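Local coordinates for protein spectinomycin 9-adenylyltransferase (Enterococcus faecalis, PDB 6SXJ) that catalyses transfer of an adenylyl group from ATP to the 9-hydroxyl of spectinomycin, giving bacteria resistance to that antibiotic but not to streptomycin, at residues 50-55 with 88-93; 25-30 with 143-148; 21-26 with 55-60; 103-108 with 122-127. All blocks are in the same frame, centred on the assembly; numbering follows the deposited sequence.

From the N terminus, helix 8-23 runs into strand 27-33, and the turn between them opens both contact 2 and contact 3. Contact 3 closes first, at 55-60, where strand 47-53 leads towards helix 59-69. Contact 1 starts at 50-55, before that closure, and ends at 88-93, so the two cross and share Glu55. Contact 4 follows in series, joining 103-108 to 122-127. Contact 2 closes last, at 143-148, and its long loop encloses contacts 1 and 4. Contacts 1, 2 and 4 stitch strands of one mixed sheet, 4 and 2 at its two outer strands, while contact 3 ties the helix connections beside it.

Contact 1 of 4, residues 50-55 with 88-93; sequences LVVVSE and TIIIQQ
Ile90 N donates to Val51 O (2.9 Å) at the middle of two parallel strands, 50-53 and 88-91, where Val51 lies opposite Ile89. Val51 N donates to Thr88 O, Val53 N to Ile90 O, and Gln92 N to Val53 O (3.1 Å). Ile90 is the side chain to follow. Its CB projects from the face that also carries Leu50, Val52 and Thr88. The first torsion sets CG1 between the backbone N and the carbonyl carbon (chi1 51°), where it sits 3.6 Å from Val51 O and 3.8 Å from Val52 CG2. Beyond it, CD1 stays beside that same methyl, Val52 CG2, at 3.9 Å. Leu130 and Leu134 of helix 130-139 also pack on this side chain. On the opposite face, Val53 CG2 meets Ile89 CG2 at 3.7 Å and Ile91 CG1 at 3.9 Å, and Leu57 lies against Ile89. Ile91 CD1 reaches past the end of strand 50-53 to the backbone of Glu55, 3.7 Å from its carbonyl C. The four strand pairs are buried, and mostly aliphatic side chains line both faces. The strand directions differ by 29°, the ordinary twist between neighbours in a sheet, and helix 59-69 connects them: this is the parallel core of a beta-alpha-beta unit in the nucleotidyltransferase domain.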
loop_
_atom_site.group_PDB
_atom_site.type_symbol
_atom_site.label_atom_id
_atom_site.label_comp_id
_atom_site.label_asym_id
_atom_site.label_seq_id
_atom_site.Cartn_x
_atom_site.Cartn_y
_atom_site.Cartn_z
ATOM N N LEU A 50 2.497 -3.858 -8.756
ATOM C CA LEU A 50 2.292 -2.713 -9.632
ATOM C C LEU A 50 2.295 -3.209 -11.071
ATOM O O LEU A 50 3.230 -3.907 -11.491
ATOM C CB LEU A 50 3.375 -1.652 -9.438
ATOM C CG LEU A 50 3.173 -0.345 -10.205
ATOM C CD1 LEU A 50 2.022 0.429 -9.618
ATOM C CD2 LEU A 50 4.441 0.474 -10.157
ATOM N N VAL A 51 1.241 -2.872 -11.810
ATOM C CA VAL A 51 1.057 -3.317 -13.186
ATOM C C VAL A 51 0.928 -2.090 -14.075
ATOM O O VAL A 51 0.227 -1.130 -13.731
ATOM C CB VAL A 51 -0.182 -4.225 -13.320
ATOM C CG1 VAL A 51 -0.413 -4.609 -14.778
ATOM C CG2 VAL A 51 -0.039 -5.459 -12.453
ATOM N N VAL A 52 1.600 -2.120 -15.219
ATOM C CA VAL A 52 1.611 -1.004 -16.153
ATOM C C VAL A 52 1.031 -1.473 -17.478
ATOM O O VAL A 52 1.412 -2.534 -17.990
ATOM C CB VAL A 52 3.027 -0.438 -16.354
ATOM C CG1 VAL A 52 2.987 0.751 -17.309
ATOM C CG2 VAL A 52 3.626 -0.032 -15.019
ATOM N N VAL A 53 0.134 -0.664 -18.041
ATOM C CA VAL A 53 -0.589 -0.980 -19.262
ATOM C C VAL A 53 -0.444 0.194 -20.223
ATOM O O VAL A 53 0.013 1.276 -19.859
ATOM C CB VAL A 53 -2.077 -1.277 -18.993
ATOM C CG1 VAL A 53 -2.220 -2.559 -18.191
ATOM C CG2 VAL A 53 -2.735 -0.103 -18.272
ATOM N N SER A 54 -0.841 -0.042 -21.471
ATOM C CA SER A 54 -0.739 0.979 -22.503
ATOM C C SER A 54 -1.987 1.850 -22.585
ATOM O O SER A 54 -1.873 3.075 -22.688
ATOM C CB SER A 54 -0.482 0.321 -23.861
ATOM O OG SER A 54 0.896 0.044 -24.040
ATOM N N GLU A 55 -3.168 1.246 -22.544
ATOM C CA GLU A 55 -4.437 1.934 -22.717
ATOM C C GLU A 55 -5.394 1.560 -21.600
ATOM O O GLU A 55 -5.193 0.556 -20.904
ATOM C CB GLU A 55 -5.082 1.587 -24.067
ATOM C CG GLU A 55 -4.260 1.977 -25.278
ATOM C CD GLU A 55 -4.250 0.895 -26.334
ATOM O OE1 GLU A 55 -5.283 0.204 -26.486
ATOM O OE2 GLU A 55 -3.210 0.736 -27.009
ATOM N N THR A 88 -2.253 -2.659 -8.152
ATOM C CA THR A 88 -2.568 -1.373 -8.757
ATOM C C THR A 88 -2.156 -1.382 -10.222
ATOM O O THR A 88 -1.098 -1.913 -10.575
ATOM C CB THR A 88 -1.842 -0.226 -8.045
ATOM O OG1 THR A 88 -2.227 -0.195 -6.668
ATOM C CG2 THR A 88 -2.170 1.101 -8.702
ATOM N N ILE A 89 -2.982 -0.770 -11.065
ATOM C CA ILE A 89 -2.722 -0.655 -12.494
ATOM C C ILE A 89 -2.606 0.822 -12.837
ATOM O O ILE A 89 -3.489 1.618 -12.491
ATOM C CB ILE A 89 -3.834 -1.321 -13.328
ATOM C CG1 ILE A 89 -4.019 -2.779 -12.899
ATOM C CG2 ILE A 89 -3.516 -1.216 -14.810
ATOM C CD1 ILE A 89 -5.051 -3.536 -13.697
ATOM N N ILE A 90 -1.523 1.182 -13.516
ATOM C CA ILE A 90 -1.351 2.520 -14.061
ATOM C C ILE A 90 -1.156 2.418 -15.567
ATOM O O ILE A 90 -0.659 1.410 -16.088
ATOM C CB ILE A 90 -0.164 3.265 -13.416
ATOM C CG1 ILE A 90 1.100 2.397 -13.465
ATOM C CG2 ILE A 90 -0.495 3.658 -11.984
ATOM C CD1 ILE A 90 2.356 3.142 -13.092
ATOM N N ILE A 91 -1.573 3.474 -16.263
ATOM C CA ILE A 91 -1.318 3.650 -17.687
ATOM C C ILE A 91 -0.030 4.439 -17.824
ATOM O O ILE A 91 0.127 5.489 -17.192
ATOM C CB ILE A 91 -2.484 4.383 -18.374
ATOM C CG1 ILE A 91 -3.799 3.672 -18.072
ATOM C CG2 ILE A 91 -2.249 4.466 -19.874
ATOM C CD1 ILE A 91 -4.939 4.066 -18.984
ATOM N N GLN A 92 0.905 3.935 -18.634
ATOM C CA GLN A 92 2.205 4.590 -18.719
ATOM C C GLN A 92 2.057 6.050 -19.136
ATOM O O GLN A 92 2.686 6.940 -18.554
ATOM C CB GLN A 92 3.117 3.851 -19.694
ATOM C CG GLN A 92 4.565 4.285 -19.597
ATOM C CD GLN A 92 5.419 3.723 -20.720
ATOM O OE1 GLN A 92 5.027 2.772 -21.399
ATOM N NE2 GLN A 92 6.593 4.310 -20.918
ATOM N N GLN A 93 1.233 6.310 -20.156
ATOM C CA GLN A 93 1.160 7.651 -20.727
ATOM C C GLN A 93 0.518 8.641 -19.763
ATOM O O GLN A 93 0.787 9.845 -19.843
ATOM C CB GLN A 93 0.386 7.613 -22.045
ATOM C CG GLN A 93 -1.067 7.173 -21.895
ATOM C CD GLN A 93 -1.959 7.681 -23.015
ATOM O OE1 GLN A 93 -1.495 8.354 -23.939
ATOM N NE2 GLN A 93 -3.249 7.365 -22.934
#

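Contact 2 of 4, residues 25-30 with 143-148; sequences NNLIGT and RIYGNY
Ile144 N donates to Thr30 O at 2.9 Å, while the Ile144 side chain crosses that of Thr30 at a slant, CG1 3.2 Å from Thr30 O and CD1 3.8 Å from Thr30 CG2. Tyr145 N reaches the same carbonyl, Thr30 O, by a longer and more bent bond (3.3 Å), so one oxygen takes two successive N-H groups. This is a classic beta bulge, and it comes where the chain turns a corner at Tyr145, at the outer strand of the sheet beside strand 27-33. Tyr145 O returns a bond by accepting Thr30 N at 2.8 Å, with the donor tilted 34° from the carbonyl plane. With CG anti to its backbone N (chi1 173°), the Tyr145 ring runs past Leu27, whose CD2 sits 3.6 Å from both CD2 and CE2 of the ring. Gly146 follows with a phi of 125°, suited to a residue without CB; it passes so near strand 27-33 that its CA is 3.3 Å from Ile28 O. Beyond Asn147, Tyr148 CD2 lies loosely by Ile28 CG2, and Tyr148 O is hydrogen-bonded to the hydroxyl of Tyr31.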
loop_
_atom_site.group_PDB
_atom_site.type_symbol
_atom_site.label_atom_id
_atom_site.label_comp_id
_atom_site.label_asym_id
_atom_site.label_seq_id
_atom_site.Cartn_x
_atom_site.Cartn_y
_atom_site.Cartn_z
ATOM N N ASN A 25 -2.030 -8.080 -24.936
ATOM C CA ASN A 25 -0.956 -7.188 -25.364
ATOM C C ASN A 25 -1.045 -5.795 -24.755
ATOM O O ASN A 25 -0.171 -4.963 -25.030
ATOM C CB ASN A 25 -0.948 -7.067 -26.889
ATOM C CG ASN A 25 -0.350 -8.282 -27.569
ATOM O OD1 ASN A 25 -1.027 -8.974 -28.327
ATOM N ND2 ASN A 25 0.924 -8.551 -27.296
ATOM N N ASN A 26 -2.065 -5.509 -23.948
ATOM C CA ASN A 26 -2.109 -4.240 -23.235
ATOM C C ASN A 26 -1.160 -4.204 -22.046
ATOM O O ASN A 26 -0.938 -3.124 -21.489
ATOM C CB ASN A 26 -3.535 -3.955 -22.760
ATOM C CG ASN A 26 -3.723 -2.520 -22.301
ATOM O OD1 ASN A 26 -2.998 -1.619 -22.723
ATOM N ND2 ASN A 26 -4.698 -2.305 -21.427
ATOM N N LEU A 27 -0.584 -5.345 -21.662
ATOM C CA LEU A 27 0.233 -5.450 -20.461
ATOM C C LEU A 27 1.681 -5.127 -20.799
ATOM O O LEU A 27 2.308 -5.832 -21.597
ATOM C CB LEU A 27 0.126 -6.851 -19.858
ATOM C CG LEU A 27 1.036 -7.179 -18.674
ATOM C CD1 LEU A 27 0.666 -6.271 -17.491
ATOM C CD2 LEU A 27 0.947 -8.654 -18.278
ATOM N N ILE A 28 2.214 -4.073 -20.184
ATOM C CA ILE A 28 3.606 -3.690 -20.394
ATOM C C ILE A 28 4.530 -4.375 -19.395
ATOM O O ILE A 28 5.596 -4.880 -19.758
ATOM C CB ILE A 28 3.749 -2.157 -20.319
ATOM C CG1 ILE A 28 2.904 -1.492 -21.402
ATOM C CG2 ILE A 28 5.210 -1.762 -20.465
ATOM C CD1 ILE A 28 2.994 0.011 -21.396
ATOM N N GLY A 29 4.158 -4.395 -18.122
ATOM C CA GLY A 29 5.031 -4.959 -17.116
ATOM C C GLY A 29 4.259 -5.320 -15.865
ATOM O O GLY A 29 3.251 -4.691 -15.537
ATOM N N THR A 30 4.765 -6.331 -15.167
ATOM C CA THR A 30 4.228 -6.748 -13.876
ATOM C C THR A 30 5.366 -6.696 -12.869
ATOM O O THR A 30 6.370 -7.397 -13.027
ATOM C CB THR A 30 3.627 -8.154 -13.944
ATOM O OG1 THR A 30 2.805 -8.277 -15.111
ATOM C CG2 THR A 30 2.779 -8.415 -12.720
ATOM N N ARG A 143 10.859 -7.131 -11.151
ATOM C CA ARG A 143 10.157 -7.333 -12.413
ATOM C C ARG A 143 9.888 -8.822 -12.602
ATOM O O ARG A 143 10.823 -9.632 -12.607
ATOM C CB ARG A 143 10.973 -6.785 -13.583
ATOM C CG ARG A 143 10.372 -7.091 -14.963
ATOM C CD ARG A 143 11.224 -6.505 -16.066
ATOM N NE ARG A 143 12.599 -6.947 -15.903
ATOM C CZ ARG A 143 13.036 -8.144 -16.279
ATOM N NH1 ARG A 143 12.205 -9.000 -16.867
ATOM N NH2 ARG A 143 14.298 -8.480 -16.068
ATOM N N ILE A 144 8.613 -9.185 -12.744
ATOM C CA ILE A 144 8.218 -10.564 -12.995
ATOM C C ILE A 144 7.591 -10.745 -14.364
ATOM O O ILE A 144 7.242 -11.875 -14.731
ATOM C CB ILE A 144 7.270 -11.088 -11.900
ATOM C CG1 ILE A 144 5.900 -10.421 -11.978
ATOM C CG2 ILE A 144 7.867 -10.850 -10.522
ATOM C CD1 ILE A 144 5.010 -10.737 -10.779
ATOM N N TYR A 145 7.406 -9.669 -15.121
ATOM C CA TYR A 145 7.034 -9.787 -16.521
ATOM C C TYR A 145 7.252 -8.440 -17.181
ATOM O O TYR A 145 7.000 -7.397 -16.566
ATOM C CB TYR A 145 5.578 -10.220 -16.708
ATOM C CG TYR A 145 5.164 -10.183 -18.160
ATOM C CD1 TYR A 145 5.514 -11.206 -19.025
ATOM C CD2 TYR A 145 4.445 -9.113 -18.673
ATOM C CE1 TYR A 145 5.148 -11.177 -20.351
ATOM C CE2 TYR A 145 4.075 -9.074 -20.006
ATOM C CZ TYR A 145 4.437 -10.110 -20.840
ATOM O OH TYR A 145 4.082 -10.100 -22.167
ATOM N N GLY A 146 7.699 -8.467 -18.434
ATOM C CA GLY A 146 7.820 -7.245 -19.205
ATOM C C GLY A 146 9.214 -7.055 -19.762
ATOM O O GLY A 146 10.176 -7.631 -19.246
ATOM N N ASN A 147 9.334 -6.253 -20.817
ATOM C CA ASN A 147 10.612 -6.035 -21.478
ATOM C C ASN A 147 11.382 -4.849 -20.914
ATOM O O ASN A 147 12.501 -4.592 -21.370
ATOM C CB ASN A 147 10.407 -5.822 -22.984
ATOM C CG ASN A 147 9.848 -7.051 -23.684
ATOM O OD1 ASN A 147 10.074 -8.186 -23.259
ATOM N ND2 ASN A 147 9.119 -6.826 -24.770
ATOM N N TYR A 148 10.826 -4.122 -19.942
ATOM C CA TYR A 148 11.450 -2.908 -19.432
ATOM C C TYR A 148 11.463 -2.911 -17.910
ATOM O O TYR A 148 10.572 -3.467 -17.265
ATOM C CB TYR A 148 10.729 -1.636 -19.938
ATOM C CG TYR A 148 10.443 -1.642 -21.425
ATOM C CD1 TYR A 148 11.271 -0.973 -22.320
ATOM C CD2 TYR A 148 9.346 -2.319 -21.934
ATOM C CE1 TYR A 148 11.011 -0.983 -23.686
ATOM C CE2 TYR A 148 9.083 -2.339 -23.295
ATOM C CZ TYR A 148 9.922 -1.671 -24.165
ATOM O OH TYR A 148 9.653 -1.679 -25.516
#

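Contact 3 of 4, residues 21-26 with 55-60; sequences KHLKNN and EPLTDQ
The carboxamide of Asn26 grips the backbone of Glu55 at both of its polar atoms. Its OD1 takes Glu55 N at 2.9 Å in the plane of the group, on a lone pair, and also accepts a bond from Ser54 N. Its ND2 gives a nearly in-plane N-H to Glu55 O at 3.0 Å, though that donor lies 34° off the Glu55 carbonyl plane. Two bonds to one residue fix the rotation of the amide. With CG anti to the backbone N (chi1 -167°), the group is carried across to the other chain segment. Asn26 belongs to the short 3-10 turn between helix 8-23 and strand 27-33, and the backbone it holds is the link from strand 47-53 into helix 59-69 of the beta-alpha-beta crossover, where Thr58 is the N-cap and its OG1 accepts Ser61 N. Leu57 CD2 comes up to Asn26 ND2, the two side chains crossing at a slant. At about a right angle to Leu57 lies Leu23, near the helix end, whose CD2 is 3.8 Å from Leu57 CD1.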
loop_
_atom_site.group_PDB
_atom_site.type_symbol
_atom_site.label_atom_id
_atom_site.label_comp_id
_atom_site.label_asym_id
_atom_site.label_seq_id
_atom_site.Cartn_x
_atom_site.Cartn_y
_atom_site.Cartn_z
ATOM N N LYS A 21 -3.170 -13.531 -19.385
ATOM C CA LYS A 21 -4.259 -14.106 -20.164
ATOM C C LYS A 21 -5.290 -13.047 -20.539
ATOM O O LYS A 21 -5.816 -13.055 -21.658
ATOM C CB LYS A 21 -4.918 -15.243 -19.383
ATOM C CG LYS A 21 -6.122 -15.858 -20.089
ATOM C CD LYS A 21 -6.719 -17.009 -19.288
ATOM C CE LYS A 21 -7.652 -17.864 -20.143
ATOM N NZ LYS A 21 -8.435 -17.049 -21.121
ATOM N N HIS A 22 -5.589 -12.125 -19.626
ATOM C CA HIS A 22 -6.724 -11.221 -19.791
ATOM C C HIS A 22 -6.338 -9.837 -20.289
ATOM O O HIS A 22 -7.096 -9.228 -21.050
ATOM C CB HIS A 22 -7.476 -11.089 -18.469
ATOM C CG HIS A 22 -8.122 -12.361 -18.018
ATOM N ND1 HIS A 22 -9.339 -12.789 -18.503
ATOM C CD2 HIS A 22 -7.716 -13.303 -17.135
ATOM C CE1 HIS A 22 -9.657 -13.938 -17.934
ATOM N NE2 HIS A 22 -8.691 -14.270 -17.097
ATOM N N LEU A 23 -5.187 -9.311 -19.879
ATOM C CA LEU A 23 -4.748 -8.031 -20.415
ATOM C C LEU A 23 -4.051 -8.180 -21.760
ATOM O O LEU A 23 -3.877 -7.180 -22.469
ATOM C CB LEU A 23 -3.824 -7.338 -19.418
ATOM C CG LEU A 23 -4.436 -7.080 -18.042
ATOM C CD1 LEU A 23 -3.442 -6.316 -17.174
ATOM C CD2 LEU A 23 -5.749 -6.314 -18.155
ATOM N N LYS A 24 -3.643 -9.401 -22.113
ATOM C CA LYS A 24 -3.059 -9.745 -23.419
ATOM C C LYS A 24 -1.985 -8.706 -23.759
ATOM O O LYS A 24 -1.096 -8.467 -22.938
ATOM C CB LYS A 24 -4.185 -9.888 -24.434
ATOM C CG LYS A 24 -5.147 -11.037 -24.149
ATOM C CD LYS A 24 -6.570 -10.698 -24.595
ATOM C CE LYS A 24 -7.603 -11.647 -23.986
ATOM N NZ LYS A 24 -8.848 -10.951 -23.541
ATOM N N ASN A 25 -2.030 -8.080 -24.936
ATOM C CA ASN A 25 -0.956 -7.188 -25.364
ATOM C C ASN A 25 -1.045 -5.795 -24.755
ATOM O O ASN A 25 -0.171 -4.963 -25.030
ATOM C CB ASN A 25 -0.948 -7.067 -26.889
ATOM C CG ASN A 25 -0.350 -8.282 -27.569
ATOM O OD1 ASN A 25 -1.027 -8.974 -28.327
ATOM N ND2 ASN A 25 0.924 -8.551 -27.296
ATOM N N ASN A 26 -2.065 -5.509 -23.948
ATOM C CA ASN A 26 -2.109 -4.240 -23.235
ATOM C C ASN A 26 -1.160 -4.204 -22.046
ATOM O O ASN A 26 -0.938 -3.124 -21.489
ATOM C CB ASN A 26 -3.535 -3.955 -22.760
ATOM C CG ASN A 26 -3.723 -2.520 -22.301
ATOM O OD1 ASN A 26 -2.998 -1.619 -22.723
ATOM N ND2 ASN A 26 -4.698 -2.305 -21.427
ATOM N N GLU A 55 -3.168 1.246 -22.544
ATOM C CA GLU A 55 -4.437 1.934 -22.717
ATOM C C GLU A 55 -5.394 1.560 -21.600
ATOM O O GLU A 55 -5.193 0.556 -20.904
ATOM C CB GLU A 55 -5.082 1.587 -24.067
ATOM C CG GLU A 55 -4.260 1.977 -25.278
ATOM C CD GLU A 55 -4.250 0.895 -26.334
ATOM O OE1 GLU A 55 -5.283 0.204 -26.486
ATOM O OE2 GLU A 55 -3.210 0.736 -27.009
ATOM N N PRO A 56 -6.459 2.340 -21.409
ATOM C CA PRO A 56 -7.428 2.027 -20.352
ATOM C C PRO A 56 -8.019 0.635 -20.509
ATOM O O PRO A 56 -7.963 0.010 -21.572
ATOM C CB PRO A 56 -8.504 3.108 -20.519
ATOM C CG PRO A 56 -7.797 4.249 -21.181
ATOM C CD PRO A 56 -6.764 3.616 -22.086
ATOM N N LEU A 57 -8.593 0.148 -19.416
ATOM C CA LEU A 57 -9.244 -1.150 -19.387
ATOM C C LEU A 57 -10.755 -0.967 -19.405
ATOM O O LEU A 57 -11.299 -0.114 -18.695
ATOM C CB LEU A 57 -8.836 -1.937 -18.145
ATOM C CG LEU A 57 -7.345 -2.009 -17.816
ATOM C CD1 LEU A 57 -7.135 -3.074 -16.757
ATOM C CD2 LEU A 57 -6.521 -2.295 -19.052
ATOM N N THR A 58 -11.425 -1.764 -20.232
ATOM C CA THR A 58 -12.876 -1.783 -20.222
ATOM C C THR A 58 -13.373 -2.138 -18.824
ATOM O O THR A 58 -12.647 -2.698 -18.001
ATOM C CB THR A 58 -13.408 -2.792 -21.241
ATOM O OG1 THR A 58 -12.977 -4.110 -20.880
ATOM C CG2 THR A 58 -12.902 -2.462 -22.641
ATOM N N ASP A 59 -14.627 -1.787 -18.547
ATOM C CA ASP A 59 -15.225 -2.200 -17.285
ATOM C C ASP A 59 -15.422 -3.705 -17.221
ATOM O O ASP A 59 -15.603 -4.251 -16.127
ATOM C CB ASP A 59 -16.550 -1.479 -17.075
ATOM C CG ASP A 59 -16.358 -0.091 -16.521
ATOM O OD1 ASP A 59 -16.907 0.193 -15.440
ATOM O OD2 ASP A 59 -15.636 0.708 -17.156
ATOM N N GLN A 60 -15.389 -4.387 -18.367
ATOM C CA GLN A 60 -15.369 -5.844 -18.352
ATOM C C GLN A 60 -14.050 -6.358 -17.789
ATOM O O GLN A 60 -14.036 -7.177 -16.864
ATOM C CB GLN A 60 -15.588 -6.394 -19.761
ATOM C CG GLN A 60 -17.031 -6.371 -20.231
ATOM C CD GLN A 60 -17.205 -7.030 -21.587
ATOM O OE1 GLN A 60 -16.227 -7.331 -22.272
ATOM N NE2 GLN A 60 -18.452 -7.261 -21.981
#

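Contact 4 of 4, residues 103-108 with 122-127; sequences KQEFIY and PQKELN
Gln104 bonds to the second segment through both main chain and side chain. Its N donates to Glu125 O at 2.8 Å and its O accepts Glu125 N, so Gln104 and Glu125 form an antiparallel hydrogen-bonded pair with the two side chains lying side by side, pointing the same way. Gln104 reaches out fully extended, CG anti to N, and its OE1 takes a nearly straight bond from Asn127 ND2 (2.7 Å, 170°). The amide planes stand 82° apart, and the donor comes in tilted 32° from the plane of the Gln104 carbonyl. Close by, Pro122 lies beside Phe106, its CB 3.9 Å from ring atom CD1, while its CG reaches Ile107 O at 3.5 Å. Lys124, bent at chi2, chi3 and chi4, crosses the Glu105 side chain at about a right angle, and its NZ forms a salt bridge with OE1, whose exact place is uncertain. In the second shell, Glu94 supplies another carboxylate to Lys124 NZ, and Glu105 OE2 accepts Leu57 N, so the same acid ties strand 103-108 to the link before helix 59-69. Asn127 OD1 in turn bonds weakly to Asp129 N at the start of helix 130-139. Thus each end of the Asn127 amide has a separate task: ND2 holds the strand, OD1 faces the helix start. The salt bridge to Glu94 would favour the charged form of Lys124; the share of Glu105 is less sure.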
loop_
_atom_site.group_PDB
_atom_site.type_symbol
_atom_site.label_atom_id
_atom_site.label_comp_id
_atom_site.label_asym_id
_atom_site.label_seq_id
_atom_site.Cartn_x
_atom_site.Cartn_y
_atom_site.Cartn_z
ATOM N N LYS A 103 -2.783 9.637 -11.737
ATOM C CA LYS A 103 -3.940 8.878 -12.177
ATOM C C LYS A 103 -3.731 7.382 -11.957
ATOM O O LYS A 103 -2.655 6.836 -12.218
ATOM C CB LYS A 103 -4.223 9.161 -13.653
ATOM C CG LYS A 103 -4.789 10.567 -13.938
ATOM C CD LYS A 103 -4.619 10.923 -15.419
ATOM C CE LYS A 103 -4.427 12.422 -15.641
ATOM N NZ LYS A 103 -3.387 12.714 -16.680
ATOM N N GLN A 104 -4.789 6.729 -11.483
ATOM C CA GLN A 104 -4.805 5.319 -11.133
ATOM C C GLN A 104 -5.951 4.664 -11.889
ATOM O O GLN A 104 -7.105 5.075 -11.743
ATOM C CB GLN A 104 -4.978 5.146 -9.620
ATOM C CG GLN A 104 -5.250 3.716 -9.166
ATOM C CD GLN A 104 -5.404 3.605 -7.660
ATOM O OE1 GLN A 104 -4.444 3.796 -6.910
ATOM N NE2 GLN A 104 -6.613 3.300 -7.207
ATOM N N GLU A 105 -5.637 3.631 -12.675
ATOM C CA GLU A 105 -6.614 3.016 -13.567
ATOM C C GLU A 105 -7.462 1.950 -12.894
ATOM O O GLU A 105 -8.596 1.709 -13.324
ATOM C CB GLU A 105 -5.894 2.385 -14.768
ATOM C CG GLU A 105 -6.785 1.498 -15.636
ATOM C CD GLU A 105 -7.761 2.308 -16.467
ATOM O OE1 GLU A 105 -7.657 3.542 -16.458
ATOM O OE2 GLU A 105 -8.627 1.722 -17.142
ATOM N N PHE A 106 -6.935 1.284 -11.874
ATOM C CA PHE A 106 -7.611 0.139 -11.289
ATOM C C PHE A 106 -6.879 -0.235 -10.016
ATOM O O PHE A 106 -5.658 -0.075 -9.918
ATOM C CB PHE A 106 -7.642 -1.049 -12.260
ATOM C CG PHE A 106 -8.174 -2.318 -11.657
ATOM C CD1 PHE A 106 -9.533 -2.558 -11.620
ATOM C CD2 PHE A 106 -7.310 -3.279 -11.135
ATOM C CE1 PHE A 106 -10.032 -3.723 -11.072
ATOM C CE2 PHE A 106 -7.803 -4.447 -10.580
ATOM C CZ PHE A 106 -9.169 -4.670 -10.553
ATOM N N ILE A 107 -7.633 -0.735 -9.046
ATOM C CA ILE A 107 -7.058 -1.214 -7.799
ATOM C C ILE A 107 -7.812 -2.465 -7.379
ATOM O O ILE A 107 -9.041 -2.435 -7.243
ATOM C CB ILE A 107 -7.117 -0.151 -6.688
ATOM C CG1 ILE A 107 -6.718 -0.760 -5.341
ATOM C CG2 ILE A 107 -8.515 0.459 -6.613
ATOM C CD1 ILE A 107 -5.211 -1.058 -5.211
ATOM N N TYR A 108 -7.078 -3.561 -7.173
ATOM C CA TYR A 108 -7.569 -4.684 -6.392
ATOM C C TYR A 108 -7.049 -4.530 -4.971
ATOM O O TYR A 108 -5.845 -4.336 -4.764
ATOM C CB TYR A 108 -7.139 -6.054 -6.931
ATOM C CG TYR A 108 -7.817 -7.148 -6.125
ATOM C CD1 TYR A 108 -9.021 -7.704 -6.542
ATOM C CD2 TYR A 108 -7.291 -7.573 -4.912
ATOM C CE1 TYR A 108 -9.664 -8.671 -5.786
ATOM C CE2 TYR A 108 -7.923 -8.535 -4.157
ATOM C CZ TYR A 108 -9.114 -9.075 -4.592
ATOM O OH TYR A 108 -9.745 -10.031 -3.827
ATOM N N PRO A 122 -13.784 -0.351 -9.856
ATOM C CA PRO A 122 -12.832 0.767 -9.810
ATOM C C PRO A 122 -12.814 1.548 -11.117
ATOM O O PRO A 122 -12.674 0.983 -12.204
ATOM C CB PRO A 122 -11.488 0.077 -9.528
ATOM C CG PRO A 122 -11.873 -1.155 -8.751
ATOM C CD PRO A 122 -13.176 -1.612 -9.378
ATOM N N GLN A 123 -12.994 2.860 -11.005
ATOM C CA GLN A 123 -12.928 3.779 -12.129
ATOM C C GLN A 123 -11.650 4.595 -12.016
ATOM O O GLN A 123 -11.041 4.681 -10.945
ATOM C CB GLN A 123 -14.156 4.701 -12.161
ATOM C CG GLN A 123 -15.435 3.978 -12.557
ATOM C CD GLN A 123 -15.279 3.167 -13.832
ATOM O OE1 GLN A 123 -14.633 3.607 -14.783
ATOM N NE2 GLN A 123 -15.859 1.970 -13.852
ATOM N N LYS A 124 -11.242 5.191 -13.133
ATOM C CA LYS A 124 -10.077 6.064 -13.115
ATOM C C LYS A 124 -10.234 7.087 -12.001
ATOM O O LYS A 124 -11.263 7.758 -11.901
ATOM C CB LYS A 124 -9.906 6.767 -14.463
ATOM C CG LYS A 124 -8.776 7.795 -14.482
ATOM C CD LYS A 124 -7.396 7.145 -14.446
ATOM C CE LYS A 124 -7.124 6.256 -15.654
ATOM N NZ LYS A 124 -7.805 6.734 -16.903
ATOM N N GLU A 125 -9.216 7.201 -11.155
ATOM C CA GLU A 125 -9.277 8.138 -10.044
ATOM C C GLU A 125 -7.888 8.696 -9.790
ATOM O O GLU A 125 -6.881 8.183 -10.291
ATOM C CB GLU A 125 -9.830 7.475 -8.776
ATOM C CG GLU A 125 -9.321 6.065 -8.552
ATOM C CD GLU A 125 -9.648 5.527 -7.169
ATOM O OE1 GLU A 125 -9.467 6.274 -6.181
ATOM O OE2 GLU A 125 -10.072 4.349 -7.073
ATOM N N LEU A 126 -7.849 9.759 -8.996
ATOM C CA LEU A 126 -6.609 10.378 -8.562
ATOM C C LEU A 126 -6.312 9.870 -7.161
ATOM O O LEU A 126 -7.216 9.799 -6.324
ATOM C CB LEU A 126 -6.720 11.900 -8.580
ATOM C CG LEU A 126 -6.643 12.569 -9.957
ATOM C CD1 LEU A 126 -5.193 12.694 -10.415
ATOM C CD2 LEU A 126 -7.455 11.828 -11.004
ATOM N N ASN A 127 -5.062 9.482 -6.918
ATOM C CA ASN A 127 -4.690 8.818 -5.670
ATOM C C ASN A 127 -3.358 9.395 -5.208
ATOM O O ASN A 127 -2.294 8.976 -5.676
ATOM C CB ASN A 127 -4.607 7.305 -5.853
ATOM C CG ASN A 127 -4.168 6.587 -4.592
ATOM O OD1 ASN A 127 -3.924 7.211 -3.556
ATOM N ND2 ASN A 127 -4.056 5.261 -4.674
#